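Local coordinates for ribose ABC transporter, substrate binding protein (Conexibacter woesei, PDB 4KQ9), which probably binds a carbohydrate, as a periplasmic solute-binding protein expected to deliver ribose or a related sugar to an ABC transporter, at residues P275-D280 with A291-C296. The protein carries 1 engineered substitution. Residues are numbered along the deposited sequence; the frame is centred on the assembly and turned at random. Where two conformers were deposited one is given.
Sequences PVIEID and AAWERC
Ile277 reaches the helix with its delta methyl: CD1 lies 3.5 Å from CB of Cys296. The same methyl is 3.7 Å from SG of Cys296, and on another side it approaches CB of Ala292. The extended outer torsion (chi2 -179°) carries CD1 this far from the strand, where it also lies 3.8 Å from Ala292 O. The other branch, CG2, meets Trp293 at the edge of the indole, near the ring plane, 4.2 Å from CE3. Strand 277-280 pairs antiparallel with strand 241-244 in a two-stranded sheet of this periplasmic binding protein fold, and the C-terminal helix 291-297 packs against it; the axes of strand 277-280 and helical residues 291-296 come within 10.4 Å. The disulfide from Cys296 to Cys246 ties this terminal helix covalently to the chain just beyond strand 241-244. CG of Trp293 stands anti to the backbone N (chi1 -179°), and chi2 of -95° sets the turn of the indole, whose six-membered ring meets Ile279; the two side chains cross at about a right angle. CD1 of Ile279 comes obliquely to the ring, 3.2 Å from CZ3, though so short a carbon-carbon distance is doubtful in its exact value. Helix 284-289 adds Val287, Ile284 and Met288, which touch Ile277, Ile279 and Trp293 respectively.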
loop_
_atom_site.group_PDB
_atom_site.type_symbol
_atom_site.label_atom_id
_atom_site.label_comp_id
_atom_site.label_asym_id
_atom_site.label_seq_id
_atom_site.Cartn_x
_atom_site.Cartn_y
_atom_site.Cartn_z
ATOM N N PRO A 275 7.126 3.030 -6.932
ATOM C CA PRO A 275 7.752 1.733 -7.002
ATOM C C PRO A 275 7.255 0.769 -5.925
ATOM O O PRO A 275 6.860 1.160 -4.852
ATOM C CB PRO A 275 9.240 2.012 -6.823
ATOM C CG PRO A 275 9.426 3.425 -6.714
ATOM C CD PRO A 275 8.080 4.084 -6.630
ATOM N N VAL A 276 7.160 -0.488 -6.307
ATOM C CA VAL A 276 6.952 -1.591 -5.364
ATOM C C VAL A 276 8.091 -2.595 -5.581
ATOM O O VAL A 276 8.650 -2.634 -6.695
ATOM C CB VAL A 276 5.593 -2.275 -5.563
ATOM C CG1 VAL A 276 4.451 -1.312 -5.432
ATOM C CG2 VAL A 276 5.480 -3.072 -6.870
ATOM N N ILE A 277 8.445 -3.332 -4.532
ATOM C CA ILE A 277 9.533 -4.283 -4.536
ATOM C C ILE A 277 9.053 -5.615 -3.956
ATOM O O ILE A 277 8.534 -5.628 -2.850
ATOM C CB ILE A 277 10.749 -3.815 -3.741
ATOM C CG1 ILE A 277 11.357 -2.588 -4.402
ATOM C CG2 ILE A 277 11.810 -4.883 -3.783
ATOM C CD1 ILE A 277 12.578 -2.005 -3.764
ATOM N N GLU A 278 9.186 -6.679 -4.722
ATOM C CA GLU A 278 8.903 -8.069 -4.299
ATOM C C GLU A 278 10.081 -8.678 -3.554
ATOM O O GLU A 278 11.267 -8.543 -3.986
ATOM C CB GLU A 278 8.745 -8.974 -5.526
ATOM C CG GLU A 278 7.694 -8.552 -6.490
ATOM C CD GLU A 278 7.736 -9.353 -7.806
ATOM O OE1 GLU A 278 7.604 -10.605 -7.796
ATOM O OE2 GLU A 278 7.891 -8.716 -8.875
ATOM N N ILE A 279 9.766 -9.432 -2.500
ATOM C CA ILE A 279 10.746 -10.007 -1.625
ATOM C C ILE A 279 10.365 -11.468 -1.509
ATOM O O ILE A 279 9.266 -11.729 -1.044
ATOM C CB ILE A 279 10.617 -9.356 -0.246
ATOM C CG1 ILE A 279 10.669 -7.844 -0.371
ATOM C CG2 ILE A 279 11.700 -9.856 0.687
ATOM C CD1 ILE A 279 10.838 -7.188 0.949
ATOM N N ASP A 280 11.217 -12.406 -1.958
ATOM C CA ASP A 280 10.927 -13.824 -1.828
ATOM C C ASP A 280 12.050 -14.542 -1.107
ATOM O O ASP A 280 13.092 -13.953 -0.795
ATOM C CB ASP A 280 10.491 -14.455 -3.148
ATOM C CG ASP A 280 11.661 -14.634 -4.148
ATOM O OD1 ASP A 280 12.657 -15.286 -3.782
ATOM O OD2 ASP A 280 11.557 -14.136 -5.287
ATOM N N ALA A 291 20.522 -0.974 -3.265
ATOM C CA ALA A 291 20.247 0.451 -3.284
ATOM C C ALA A 291 18.792 0.730 -3.539
ATOM O O ALA A 291 18.258 1.684 -3.011
ATOM C CB ALA A 291 21.110 1.106 -4.350
ATOM N N ALA A 292 18.122 -0.087 -4.350
ATOM C CA ALA A 292 16.692 0.164 -4.612
ATOM C C ALA A 292 15.901 -0.024 -3.344
ATOM O O ALA A 292 15.018 0.801 -3.034
ATOM C CB ALA A 292 16.160 -0.732 -5.653
ATOM N N TRP A 293 16.246 -1.049 -2.582
ATOM C CA TRP A 293 15.617 -1.239 -1.247
ATOM C C TRP A 293 15.901 -0.094 -0.327
ATOM O O TRP A 293 15.016 0.339 0.445
ATOM C CB TRP A 293 16.005 -2.548 -0.589
ATOM C CG TRP A 293 15.380 -2.780 0.721
ATOM C CD1 TRP A 293 15.896 -2.515 1.943
ATOM C CD2 TRP A 293 14.066 -3.282 0.944
ATOM N NE1 TRP A 293 14.990 -2.848 2.940
ATOM C CE2 TRP A 293 13.847 -3.302 2.340
ATOM C CE3 TRP A 293 13.057 -3.727 0.092
ATOM C CZ2 TRP A 293 12.664 -3.797 2.909
ATOM C CZ3 TRP A 293 11.891 -4.181 0.647
ATOM C CH2 TRP A 293 11.703 -4.215 2.052
ATOM N N GLU A 294 17.115 0.432 -0.347
ATOM C CA GLU A 294 17.357 1.556 0.543
ATOM C C GLU A 294 16.551 2.832 0.171
ATOM O O GLU A 294 16.130 3.565 1.053
ATOM C CB GLU A 294 18.858 1.939 0.560
ATOM C CG GLU A 294 19.044 3.105 1.540
ATOM C CD GLU A 294 20.452 3.634 1.656
ATOM O OE1 GLU A 294 21.216 3.495 0.681
ATOM O OE2 GLU A 294 20.765 4.231 2.715
ATOM N N ARG A 295 16.400 3.130 -1.128
ATOM C CA ARG A 295 15.509 4.213 -1.514
ATOM C C ARG A 295 14.057 3.906 -1.151
ATOM O O ARG A 295 13.291 4.811 -0.808
ATOM C CB ARG A 295 15.642 4.522 -3.006
ATOM C CG ARG A 295 17.011 5.055 -3.388
ATOM C CD ARG A 295 17.071 5.541 -4.868
ATOM N NE ARG A 295 16.903 4.415 -5.781
ATOM C CZ ARG A 295 17.908 3.737 -6.335
ATOM N NH1 ARG A 295 19.153 4.105 -6.100
ATOM N NH2 ARG A 295 17.670 2.685 -7.108
ATOM N N CYS A 296 13.661 2.644 -1.258
ATOM C CA CYS A 296 12.240 2.214 -1.076
ATOM C C CYS A 296 11.760 2.352 0.381
ATOM O O CYS A 296 10.708 2.934 0.657
ATOM C CB CYS A 296 12.108 0.761 -1.589
ATOM S SG CYS A 296 10.636 -0.173 -1.164
#